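Local coordinates for histidine triad (HIT) protein (Sinorhizobium meliloti, PDB 3NRD) that probably binds nucleotides and acts on their phosphates, as a dimeric member of the histidine triad family, at residues F5-R10 with Q25-N30; E9-D14 with Q91-V96; G70-K73 with K79-I82; I97-R100 with N105-G108. All blocks are in the same frame, centred on the assembly; numbering follows the deposited sequence. Where two conformers were deposited one is given.

Contact 1 (F5-R10 with Q25-N30); sequences FTLDER and QMRLMN
Leu7 reaches from the chain ahead of a helix to two polar side chains of a strand, an example of an aliphatic residue packing against the flat polar ends of two neighbours. Its CB points at residues 25-30, and CG, set anti to the backbone N (chi1 -174°), carries the branch on across the gap. There the two methyls part. CD1 lies beside the Gln25 amide, 4.0 Å from Gln25 OE1. CD2 settles on one face of the Arg27 guanidinium, 3.3 Å above its plane and displaced toward the rim; its nearest atom is Arg27 NH1 at 3.4 Å, with Arg27 CZ also close. Leu7 and Arg27 arrive from opposite directions, and a bend at chi3 of Arg27 (83°) turns the guanidinium so that a face, rather than its N-H rim, receives the methyl.

The nitrogen end of Gln25 meets Phe5. Gln25 NE2 comes to the ring edge, 3.6 Å from Phe5 CD2, with amide and ring planes nearly perpendicular. A water joins the same amide to the backbone, accepting from Gln25 NE2 at 3.0 Å and donating to Phe5 O at 3.1 Å, while Gln42 OE1 also bonds to Gln25 NE2.

Just beyond, Asp8 N-caps the helix through Arg10 N; in one of two modelled conformers, Arg10 also grips the carboxylate side-on. The contact thus lays the approach to helix 9-14 over strand 24-29, between strands 15-20 and 36-41, with Phe5 touching Val40 and Arg27 touching Pro17 and Ile38.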
loop_
_atom_site.group_PDB
_atom_site.type_symbol
_atom_site.label_atom_id
_atom_site.label_comp_id
_atom_site.label_asym_id
_atom_site.label_seq_id
_atom_site.Cartn_x
_atom_site.Cartn_y
_atom_site.Cartn_z
ATOM N N PHE A 5 22.055 9.902 -0.937
ATOM C CA PHE A 5 20.741 9.624 -1.521
ATOM C C PHE A 5 20.046 10.936 -1.920
ATOM O O PHE A 5 20.087 11.882 -1.151
ATOM C CB PHE A 5 19.857 8.819 -0.548
ATOM C CG PHE A 5 18.422 8.773 -0.946
ATOM C CD1 PHE A 5 17.983 7.855 -1.881
ATOM C CD2 PHE A 5 17.503 9.638 -0.367
ATOM C CE1 PHE A 5 16.660 7.801 -2.256
ATOM C CE2 PHE A 5 16.173 9.606 -0.743
ATOM C CZ PHE A 5 15.745 8.687 -1.691
ATOM N N THR A 6 19.439 10.994 -3.105
ATOM C CA THR A 6 18.694 12.198 -3.546
ATOM C C THR A 6 17.187 11.959 -3.552
ATOM O O THR A 6 16.684 11.075 -4.251
ATOM C CB THR A 6 19.094 12.627 -4.940
ATOM O OG1 THR A 6 20.515 12.610 -5.023
ATOM C CG2 THR A 6 18.544 14.041 -5.277
ATOM N N LEU A 7 16.471 12.758 -2.770
ATOM C CA LEU A 7 15.030 12.758 -2.783
ATOM C C LEU A 7 14.561 13.303 -4.122
ATOM O O LEU A 7 15.123 14.274 -4.626
ATOM C CB LEU A 7 14.505 13.609 -1.621
ATOM C CG LEU A 7 13.006 13.623 -1.386
ATOM C CD1 LEU A 7 12.477 12.245 -0.947
ATOM C CD2 LEU A 7 12.680 14.711 -0.371
ATOM N N ASP A 8 13.542 12.659 -4.693
ATOM C CA ASP A 8 12.888 13.110 -5.906
ATOM C C ASP A 8 12.341 14.522 -5.725
ATOM O O ASP A 8 11.711 14.782 -4.725
ATOM C CB ASP A 8 11.742 12.161 -6.256
ATOM C CG ASP A 8 11.039 12.542 -7.520
ATOM O OD1 ASP A 8 10.237 13.485 -7.495
ATOM O OD2 ASP A 8 11.262 11.903 -8.567
ATOM N N GLU A 9 12.565 15.404 -6.695
ATOM C CA GLU A 9 12.159 16.825 -6.556
ATOM C C GLU A 9 10.647 17.021 -6.295
ATOM O O GLU A 9 10.262 17.959 -5.590
ATOM C CB GLU A 9 12.567 17.677 -7.769
ATOM C CG GLU A 9 13.978 18.305 -7.673
ATOM N N ARG A 10 9.804 16.147 -6.842
ATOM C CA ARG A 10 8.364 16.294 -6.645
ATOM C C ARG A 10 7.966 15.895 -5.231
ATOM O O ARG A 10 7.046 16.511 -4.664
ATOM C CB ARG A 10 7.569 15.530 -7.684
ATOM C CG ARG A 10 7.714 16.148 -9.090
ATOM C CD ARG A 10 7.524 15.134 -10.159
ATOM N NE ARG A 10 8.577 14.110 -10.114
ATOM C CZ ARG A 10 8.592 13.012 -10.862
ATOM N NH1 ARG A 10 7.626 12.768 -11.755
ATOM N NH2 ARG A 10 9.590 12.153 -10.730
ATOM N N GLN A 25 13.559 8.366 5.144
ATOM C CA GLN A 25 13.165 9.736 5.422
ATOM C C GLN A 25 11.646 9.771 5.569
ATOM O O GLN A 25 10.947 9.044 4.860
ATOM C CB GLN A 25 13.560 10.668 4.296
ATOM C CG GLN A 25 15.057 10.916 4.188
ATOM C CD GLN A 25 15.449 11.745 2.979
ATOM O OE1 GLN A 25 14.633 12.474 2.438
ATOM N NE2 GLN A 25 16.715 11.606 2.532
HETATM N N MSE A 26 11.157 10.612 6.484
HETATM C CA MSE A 26 9.729 10.817 6.707
HETATM C C MSE A 26 9.355 12.206 6.257
HETATM O O MSE A 26 10.031 13.188 6.618
HETATM C CB MSE A 26 9.363 10.725 8.180
HETATM C CG MSE A 26 9.568 9.410 8.791
HETATM SE SE MSE A 26 8.901 9.353 10.655
HETATM C CE MSE A 26 7.114 9.783 10.175
ATOM N N ARG A 27 8.276 12.298 5.492
ATOM C CA ARG A 27 7.725 13.582 5.114
ATOM C C ARG A 27 6.246 13.602 5.359
ATOM O O ARG A 27 5.604 12.601 5.223
ATOM C CB ARG A 27 7.985 13.874 3.660
ATOM C CG ARG A 27 9.444 13.889 3.336
ATOM C CD ARG A 27 9.714 14.222 1.903
ATOM N NE ARG A 27 9.715 15.647 1.595
ATOM C CZ ARG A 27 10.690 16.500 1.882
ATOM N NH1 ARG A 27 11.758 16.132 2.579
ATOM N NH2 ARG A 27 10.577 17.764 1.487
ATOM N N LEU A 28 5.728 14.769 5.703
ATOM C CA LEU A 28 4.302 14.985 5.845
ATOM C C LEU A 28 3.860 15.484 4.508
ATOM O O LEU A 28 4.335 16.532 4.081
ATOM C CB LEU A 28 4.021 16.036 6.930
ATOM C CG LEU A 28 2.588 16.523 7.136
ATOM C CD1 LEU A 28 1.688 15.378 7.749
ATOM C CD2 LEU A 28 2.579 17.814 7.970
HETATM N N MSE A 29 2.990 14.760 3.828
HETATM C CA MSE A 29 2.411 15.212 2.575
HETATM C C MSE A 29 1.690 16.510 2.872
HETATM O O MSE A 29 0.934 16.579 3.857
HETATM C CB MSE A 29 1.438 14.164 2.026
HETATM C CG MSE A 29 0.753 14.523 0.737
HETATM SE SE MSE A 29 1.948 14.589 -0.752
HETATM C CE MSE A 29 1.949 12.698 -1.247
ATOM N N ASN A 30 1.922 17.536 2.048
ATOM C CA ASN A 30 1.359 18.824 2.341
ATOM C C ASN A 30 -0.084 18.929 1.839
ATOM O O ASN A 30 -0.407 19.728 0.958
ATOM C CB ASN A 30 2.226 19.925 1.790
ATOM C CG ASN A 30 1.867 21.284 2.365
ATOM O OD1 ASN A 30 1.087 21.401 3.311
ATOM N ND2 ASN A 30 2.453 22.309 1.805
HETATM O O HOH W 1 18.144 13.427 0.701
#

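Contact 2 (E9-D14 with Q91-V96); sequences ERLERD and QLHVHV. With SO4 (sulfate ion), chain H.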
loop_
_atom_site.group_PDB
_atom_site.type_symbol
_atom_site.label_atom_id
_atom_site.label_comp_id
_atom_site.label_asym_id
_atom_site.label_seq_id
_atom_site.Cartn_x
_atom_site.Cartn_y
_atom_site.Cartn_z
ATOM N N GLU A 9 12.565 15.404 -6.695
ATOM C CA GLU A 9 12.159 16.825 -6.556
ATOM C C GLU A 9 10.647 17.021 -6.295
ATOM O O GLU A 9 10.262 17.959 -5.590
ATOM C CB GLU A 9 12.567 17.677 -7.769
ATOM C CG GLU A 9 13.978 18.305 -7.673
ATOM N N ARG A 10 9.804 16.147 -6.842
ATOM C CA ARG A 10 8.364 16.294 -6.645
ATOM C C ARG A 10 7.966 15.895 -5.231
ATOM O O ARG A 10 7.046 16.511 -4.664
ATOM C CB ARG A 10 7.569 15.530 -7.684
ATOM C CG ARG A 10 7.714 16.148 -9.090
ATOM C CD ARG A 10 7.524 15.134 -10.159
ATOM N NE ARG A 10 8.577 14.110 -10.114
ATOM C CZ ARG A 10 8.592 13.012 -10.862
ATOM N NH1 ARG A 10 7.626 12.768 -11.755
ATOM N NH2 ARG A 10 9.590 12.153 -10.730
ATOM N N LEU A 11 8.682 14.926 -4.639
ATOM C CA LEU A 11 8.488 14.584 -3.215
ATOM C C LEU A 11 9.070 15.657 -2.286
ATOM O O LEU A 11 8.567 15.879 -1.153
ATOM C CB LEU A 11 9.127 13.233 -2.877
ATOM C CG LEU A 11 8.636 11.944 -3.554
ATOM C CD1 LEU A 11 9.329 10.680 -3.013
ATOM C CD2 LEU A 11 7.154 11.782 -3.376
ATOM N N GLU A 12 10.153 16.283 -2.740
ATOM C CA GLU A 12 10.743 17.447 -2.086
ATOM C C GLU A 12 9.713 18.564 -2.019
ATOM O O GLU A 12 9.464 19.132 -0.947
ATOM C CB GLU A 12 11.986 17.906 -2.858
ATOM C CG GLU A 12 12.765 19.074 -2.271
ATOM C CD GLU A 12 13.690 18.618 -1.193
ATOM O OE1 GLU A 12 14.746 18.035 -1.536
ATOM O OE2 GLU A 12 13.356 18.821 -0.003
ATOM N N ARG A 13 9.103 18.841 -3.161
ATOM C CA ARG A 13 8.115 19.907 -3.267
ATOM C C ARG A 13 6.827 19.621 -2.490
ATOM O O ARG A 13 6.349 20.503 -1.787
ATOM C CB ARG A 13 7.762 20.176 -4.731
ATOM C CG ARG A 13 6.978 21.484 -4.907
ATOM C CD ARG A 13 6.554 21.717 -6.335
ATOM N NE ARG A 13 5.607 20.666 -6.746
ATOM C CZ ARG A 13 5.707 19.878 -7.825
ATOM N NH1 ARG A 13 6.719 19.978 -8.706
ATOM N NH2 ARG A 13 4.753 18.973 -8.042
ATOM N N ASP A 14 6.266 18.414 -2.632
ATOM C CA ASP A 14 4.932 18.128 -2.108
ATOM C C ASP A 14 4.883 17.716 -0.644
ATOM O O ASP A 14 3.800 17.634 -0.086
ATOM C CB ASP A 14 4.237 17.036 -2.966
ATOM C CG ASP A 14 3.855 17.526 -4.361
ATOM O OD1 ASP A 14 3.844 18.745 -4.638
ATOM O OD2 ASP A 14 3.529 16.664 -5.193
ATOM N N GLN A 91 10.611 6.952 -7.772
ATOM C CA GLN A 91 11.338 6.718 -6.550
ATOM C C GLN A 91 10.405 6.139 -5.469
ATOM O O GLN A 91 9.338 6.697 -5.205
ATOM C CB GLN A 91 11.934 8.028 -6.061
ATOM C CG GLN A 91 12.753 7.898 -4.804
ATOM C CD GLN A 91 13.476 9.164 -4.487
ATOM O OE1 GLN A 91 12.871 10.130 -4.025
ATOM N NE2 GLN A 91 14.760 9.191 -4.763
ATOM N N LEU A 92 10.814 5.000 -4.906
ATOM C CA LEU A 92 10.009 4.255 -3.967
ATOM C C LEU A 92 9.630 5.163 -2.788
ATOM O O LEU A 92 10.490 5.754 -2.174
ATOM C CB LEU A 92 10.758 3.006 -3.447
ATOM C CG LEU A 92 10.043 2.188 -2.322
ATOM C CD1 LEU A 92 8.592 1.744 -2.713
ATOM C CD2 LEU A 92 10.884 0.979 -1.932
ATOM N N HIS A 93 8.334 5.301 -2.527
ATOM C CA HIS A 93 7.868 5.960 -1.325
ATOM C C HIS A 93 6.571 5.316 -0.880
ATOM O O HIS A 93 5.754 4.904 -1.716
ATOM C CB HIS A 93 7.734 7.460 -1.534
ATOM C CG HIS A 93 6.811 7.832 -2.643
ATOM N ND1 HIS A 93 7.094 7.585 -3.975
ATOM C CD2 HIS A 93 5.612 8.456 -2.617
ATOM C CE1 HIS A 93 6.091 8.020 -4.713
ATOM N NE2 HIS A 93 5.170 8.524 -3.910
ATOM N N VAL A 94 6.406 5.192 0.436
ATOM C CA VAL A 94 5.270 4.475 0.992
ATOM C C VAL A 94 4.417 5.494 1.688
ATOM O O VAL A 94 4.907 6.172 2.619
ATOM C CB VAL A 94 5.678 3.397 1.975
ATOM C CG1 VAL A 94 4.431 2.734 2.567
ATOM C CG2 VAL A 94 6.582 2.352 1.293
ATOM N N HIS A 95 3.170 5.610 1.231
ATOM C CA HIS A 95 2.154 6.441 1.839
ATOM C C HIS A 95 1.624 5.747 3.089
ATOM O O HIS A 95 1.357 4.550 3.048
ATOM C CB HIS A 95 0.974 6.670 0.877
ATOM C CG HIS A 95 1.353 7.227 -0.470
ATOM N ND1 HIS A 95 1.501 8.573 -0.707
ATOM C CD2 HIS A 95 1.552 6.617 -1.663
ATOM C CE1 HIS A 95 1.810 8.770 -1.979
ATOM N NE2 HIS A 95 1.825 7.599 -2.591
ATOM N N VAL A 96 1.463 6.496 4.184
ATOM C CA VAL A 96 0.875 6.018 5.431
ATOM C C VAL A 96 -0.089 7.092 5.874
ATOM O O VAL A 96 0.329 8.170 6.302
ATOM C CB VAL A 96 1.917 5.795 6.526
ATOM C CG1 VAL A 96 1.240 5.233 7.820
ATOM C CG2 VAL A 96 3.027 4.890 6.032
HETATM S S SO4 H . 2.491 8.291 -5.975
HETATM O O1 SO4 H . 2.570 7.121 -5.101
HETATM O O2 SO4 H . 2.986 9.398 -5.194
HETATM O O3 SO4 H . 3.342 8.178 -7.135
HETATM O O4 SO4 H . 1.184 8.597 -6.446
#
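Leu11 lies over the imidazole of His93, so that aliphatic carbon meets the flat of the ring while the ring nitrogens work at its rim. Leu11 CD2 is 3.8 Å from the His93 ring centroid and only 14° off the normal, a CH-pi contact; Leu11 CD1 leans toward the root of the ring, where it joins CB, 3.8 Å from His93 CG, and also touches Gln91 OE1 at 3.7 Å.

Two bonds at the edge hold the ring's orientation. His93 CG sits between the backbone N and the carbonyl carbon (chi1 58°), which folds the ring back toward its own chain, and His93 ND1 donates in the ring plane to Gln91 O at 2.7 Å. His93 NE2 then gives its hydrogen to sulfate O2, also at 2.7 Å. His95 offers its own edge to the same anion, His95 NE2 lying 2.7 Å from sulfate O1 in a nearly straight bond (170°); Gly86 N is a further donor. The sequence Gln-Leu-His-Val-His-Val-Ile matches the histidine triad motif with glutamine in the first histidine's place, and the sulfate probably marks where a substrate phosphate would bind.

Gln91 is itself fixed by Asp8 N and Thr6 O, and His95 by Trp36. Helix 9-14 thereby packs on the chain just ahead of strand 94-99, Leu11 also touching Ile38 of neighbouring strand 36-41, while Val94 and Val96 face helix 54-75.

Contact 3 (G70-K73 with K79-I82); sequences GLKK and KINI
Ile80 and Leu71 meet at the inner, apolar end of this contact, which shows how a helix-on-strand seam can be apolar within and ionic at its rim. Ile80 CD1 is the central atom: it stands 4.0 Å from Leu71 CD2, with Leu71 CG at a like distance, and 3.9 Å from the backbone nitrogen Lys72 N. Behind it Ile80 CG1 rests 3.9 Å from Lys72 CB. With CG1 anti to the carbonyl carbon (chi1 -62°), the longer branch of Ile80 is aimed at the helix and fits where Leu71 and Lys72 follow one another. Leu71 continues this apolar layer toward Val96, Ala98 and Phe127.

The other side is polar and lies at the dimer interface. Lys72 shares only the root of its chain with Ile80; beyond CG it runs extended, and its NZ forms a salt bridge with Glu48 of the second subunit. Lys79 reaches the same carboxylate, and its NZ also donates to Ile80 O at 2.9 Å, in the carbonyl plane. Asn81 ND2 comes to that oxygen from above the plane, at 3.2 Å from Ile80 O, and binds Asn87 of the second subunit as well.

Lys72 NZ and Lys79 NZ are 6.5 Å apart, but Glu48 of the second subunit, bridged to both, would probably moderate their repulsion. The chemistry therefore implies a division of labour: hydrocarbon packing joins helix 54-75 to strand 79-84, and both ammonium groups reach Glu48 of the second subunit, so this seam borders the dimer interface.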
loop_
_atom_site.group_PDB
_atom_site.type_symbol
_atom_site.label_atom_id
_atom_site.label_comp_id
_atom_site.label_asym_id
_atom_site.label_seq_id
_atom_site.Cartn_x
_atom_site.Cartn_y
_atom_site.Cartn_z
ATOM N N GLY A 70 2.000 4.585 15.163
ATOM C CA GLY A 70 2.215 5.920 15.709
ATOM C C GLY A 70 1.233 6.944 15.171
ATOM O O GLY A 70 0.676 7.722 15.926
ATOM N N LEU A 71 1.024 6.927 13.862
ATOM C CA LEU A 71 0.091 7.848 13.226
ATOM C C LEU A 71 -1.305 7.632 13.750
ATOM O O LEU A 71 -2.001 8.616 14.022
ATOM C CB LEU A 71 0.134 7.704 11.692
ATOM C CG LEU A 71 -0.784 8.605 10.873
ATOM C CD1 LEU A 71 -0.532 10.072 11.151
ATOM C CD2 LEU A 71 -0.623 8.295 9.346
ATOM N N LYS A 72 -1.709 6.363 13.917
ATOM C CA LYS A 72 -3.038 6.047 14.407
ATOM C C LYS A 72 -3.208 6.535 15.826
ATOM O O LYS A 72 -4.241 7.115 16.166
ATOM C CB LYS A 72 -3.344 4.550 14.326
ATOM C CG LYS A 72 -4.844 4.216 14.520
ATOM C CD LYS A 72 -5.136 2.692 14.330
ATOM C CE LYS A 72 -6.627 2.282 14.553
ATOM N NZ LYS A 72 -7.006 0.953 13.858
ATOM N N LYS A 73 -2.194 6.320 16.655
ATOM C CA LYS A 73 -2.217 6.813 18.033
ATOM C C LYS A 73 -2.291 8.359 18.081
ATOM O O LYS A 73 -3.119 8.912 18.794
ATOM C CB LYS A 73 -1.003 6.265 18.823
ATOM C CG LYS A 73 -1.151 6.435 20.323
ATOM C CD LYS A 73 0.037 5.887 21.127
ATOM C CE LYS A 73 -0.170 6.178 22.631
ATOM N NZ LYS A 73 1.053 5.877 23.434
ATOM N N LYS A 79 -8.790 4.045 10.889
ATOM C CA LYS A 79 -8.108 3.143 9.977
ATOM C C LYS A 79 -6.909 3.807 9.321
ATOM O O LYS A 79 -6.981 4.975 8.902
ATOM C CB LYS A 79 -9.079 2.662 8.899
ATOM C CG LYS A 79 -8.593 1.505 8.027
ATOM C CD LYS A 79 -8.526 0.181 8.795
ATOM C CE LYS A 79 -7.957 -0.937 7.919
ATOM N NZ LYS A 79 -6.538 -0.731 7.586
ATOM N N ILE A 80 -5.811 3.073 9.239
ATOM C CA ILE A 80 -4.667 3.477 8.452
ATOM C C ILE A 80 -4.755 2.865 7.047
ATOM O O ILE A 80 -5.183 1.712 6.903
ATOM C CB ILE A 80 -3.338 3.039 9.113
ATOM C CG1 ILE A 80 -3.153 3.709 10.491
ATOM C CG2 ILE A 80 -2.123 3.386 8.242
ATOM C CD1 ILE A 80 -2.982 5.238 10.439
ATOM N N ASN A 81 -4.359 3.646 6.032
ATOM C CA ASN A 81 -4.181 3.188 4.664
ATOM C C ASN A 81 -2.693 3.292 4.336
ATOM O O ASN A 81 -2.106 4.327 4.583
ATOM C CB ASN A 81 -4.951 4.036 3.655
ATOM C CG ASN A 81 -6.470 3.949 3.796
ATOM O OD1 ASN A 81 -7.166 4.727 3.169
ATOM N ND2 ASN A 81 -6.979 3.019 4.603
ATOM N N ILE A 82 -2.106 2.219 3.815
ATOM C CA ILE A 82 -0.700 2.159 3.445
ATOM C C ILE A 82 -0.632 1.907 1.969
ATOM O O ILE A 82 -1.354 1.034 1.476
ATOM C CB ILE A 82 0.020 1.028 4.176
ATOM C CG1 ILE A 82 0.117 1.364 5.674
ATOM C CG2 ILE A 82 1.403 0.821 3.574
ATOM C CD1 ILE A 82 0.461 0.205 6.535
#

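Contact 4 (I97-R100 with N105-G108); sequences IARR and NWPG
Arg99 takes hold of Gly108 O end-on with both terminal nitrogens, Arg99 NH1 at 2.8 Å and Arg99 NH2 at 3.0 Å from that single oxygen. The acceptor lies exactly in the guanidinium plane, so the grip is flat, and two donors converge on one carbonyl. Trp106 lies between the strand end and the loop. Its benzo edge comes up to the aliphatic root of the arginine, Trp106 CZ3 being 3.7 Å from Arg99 CB, while one face of the indole packs on the backbone of Arg100, with Trp106 CE3 3.2 Å from Arg100 O.

Bends at chi2 and chi3 (-67° and -57°) fold Arg99 back to the loop. A second shell steadies it: Arg99 NE forms a salt bridge with Asp103, which also accepts from Arg100 N, and Asn81 OD1 takes a hydrogen from Arg99 NH1. On the loop side, Asn105 ND2 bonds to Pro109 O, and Asn87 of the second subunit donates to Pro107 O.

The Trp106-Pro107 peptide is cis, and Gly108 N bonds to Asn105 O at 2.6 Å. With the cis peptide and this 1-4 bond, residues 105-108 form a type VIa beta turn, which presents Gly108 O to the arginine. The arrangement is thus a cis-proline turn clasped by an arginine from the end of strand 94-99, where the chain leaves the HIT-fold sheet beside the dimer interface.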
loop_
_atom_site.group_PDB
_atom_site.type_symbol
_atom_site.label_atom_id
_atom_site.label_comp_id
_atom_site.label_asym_id
_atom_site.label_seq_id
_atom_site.Cartn_x
_atom_site.Cartn_y
_atom_site.Cartn_z
ATOM N N ILE A 97 -1.376 6.804 5.734
ATOM C CA ILE A 97 -2.415 7.825 5.774
ATOM C C ILE A 97 -3.438 7.472 6.860
ATOM O O ILE A 97 -3.894 6.331 6.914
ATOM C CB ILE A 97 -3.169 7.921 4.459
ATOM C CG1 ILE A 97 -2.227 8.196 3.261
ATOM C CG2 ILE A 97 -4.228 9.012 4.557
ATOM C CD1 ILE A 97 -2.665 7.534 1.994
ATOM N N ALA A 98 -3.796 8.435 7.698
ATOM C CA ALA A 98 -4.803 8.252 8.768
ATOM C C ALA A 98 -6.199 8.563 8.234
ATOM O O ALA A 98 -6.421 9.632 7.688
ATOM C CB ALA A 98 -4.502 9.156 9.921
ATOM N N ARG A 99 -7.145 7.665 8.450
ATOM C CA ARG A 99 -8.498 7.801 7.907
ATOM C C ARG A 99 -9.603 7.582 8.940
ATOM O O ARG A 99 -9.417 6.904 9.962
ATOM C CB ARG A 99 -8.778 6.790 6.806
ATOM C CG ARG A 99 -7.794 6.730 5.690
ATOM C CD ARG A 99 -7.768 7.959 4.844
ATOM N NE ARG A 99 -9.052 8.323 4.245
ATOM C CZ ARG A 99 -9.554 7.894 3.094
ATOM N NH1 ARG A 99 -8.919 7.002 2.341
ATOM N NH2 ARG A 99 -10.726 8.389 2.680
ATOM N N ARG A 100 -10.780 8.113 8.613
ATOM C CA ARG A 100 -11.944 7.873 9.409
ATOM C C ARG A 100 -13.181 8.133 8.562
ATOM O O ARG A 100 -13.158 8.926 7.615
ATOM C CB ARG A 100 -11.916 8.756 10.663
ATOM C CG ARG A 100 -12.212 10.251 10.428
ATOM C CD ARG A 100 -11.244 11.127 11.169
ATOM N NE ARG A 100 -11.294 10.934 12.622
ATOM C CZ ARG A 100 -10.245 10.964 13.461
ATOM N NH1 ARG A 100 -8.982 11.121 13.025
ATOM N NH2 ARG A 100 -10.462 10.811 14.777
ATOM N N ASN A 105 -13.688 12.035 0.866
ATOM C CA ASN A 105 -13.815 10.910 -0.049
ATOM C C ASN A 105 -13.943 9.529 0.616
ATOM O O ASN A 105 -13.929 8.518 -0.084
ATOM C CB ASN A 105 -12.647 10.891 -1.048
ATOM C CG ASN A 105 -13.003 10.170 -2.357
ATOM O OD1 ASN A 105 -14.096 10.358 -2.901
ATOM N ND2 ASN A 105 -12.080 9.370 -2.866
ATOM N N TRP A 106 -14.106 9.484 1.939
ATOM C CA TRP A 106 -14.346 8.229 2.607
ATOM C C TRP A 106 -15.520 7.513 1.944
ATOM O O TRP A 106 -16.535 8.161 1.649
ATOM C CB TRP A 106 -14.693 8.449 4.075
ATOM C CG TRP A 106 -15.026 7.190 4.770
ATOM C CD1 TRP A 106 -16.269 6.598 4.887
ATOM C CD2 TRP A 106 -14.120 6.343 5.447
ATOM N NE1 TRP A 106 -16.170 5.443 5.609
ATOM C CE2 TRP A 106 -14.862 5.257 5.959
ATOM C CE3 TRP A 106 -12.748 6.390 5.676
ATOM C CZ2 TRP A 106 -14.269 4.226 6.703
ATOM C CZ3 TRP A 106 -12.166 5.373 6.416
ATOM C CH2 TRP A 106 -12.922 4.306 6.911
ATOM N N PRO A 107 -15.395 6.185 1.702
ATOM C CA PRO A 107 -14.292 5.269 1.966
ATOM C C PRO A 107 -13.264 5.129 0.830
ATOM O O PRO A 107 -12.405 4.247 0.911
ATOM C CB PRO A 107 -15.023 3.936 2.184
ATOM C CG PRO A 107 -16.134 3.991 1.258
ATOM C CD PRO A 107 -16.536 5.459 1.126
ATOM N N GLY A 108 -13.294 5.995 -0.177
ATOM C CA GLY A 108 -12.395 5.884 -1.318
ATOM C C GLY A 108 -10.970 6.294 -0.997
ATOM O O GLY A 108 -10.656 6.715 0.141
#

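All four contacts bear on one five-stranded antiparallel sheet in the C-terminal, HIT-domain part of a longer protein. Contacts 1 and 2 begin at the chain's start, share Glu9 and Arg10, and have centres about 4 Å apart; together they set helix 9-14 and its lead-in against the sheet beside the sulfate site. Contact 3 is nested within the loop closed by contact 2, and contact 4 comes after both along the chain. The centres of contacts 3 and 4 are about 11 Å apart, joined through strands 79-84 and 94-99, and those of contacts 2 and 4 about 19 Å. Strand 94-99 runs from the probable phosphate site to contact 4, which, like contact 3, touches the second subunit.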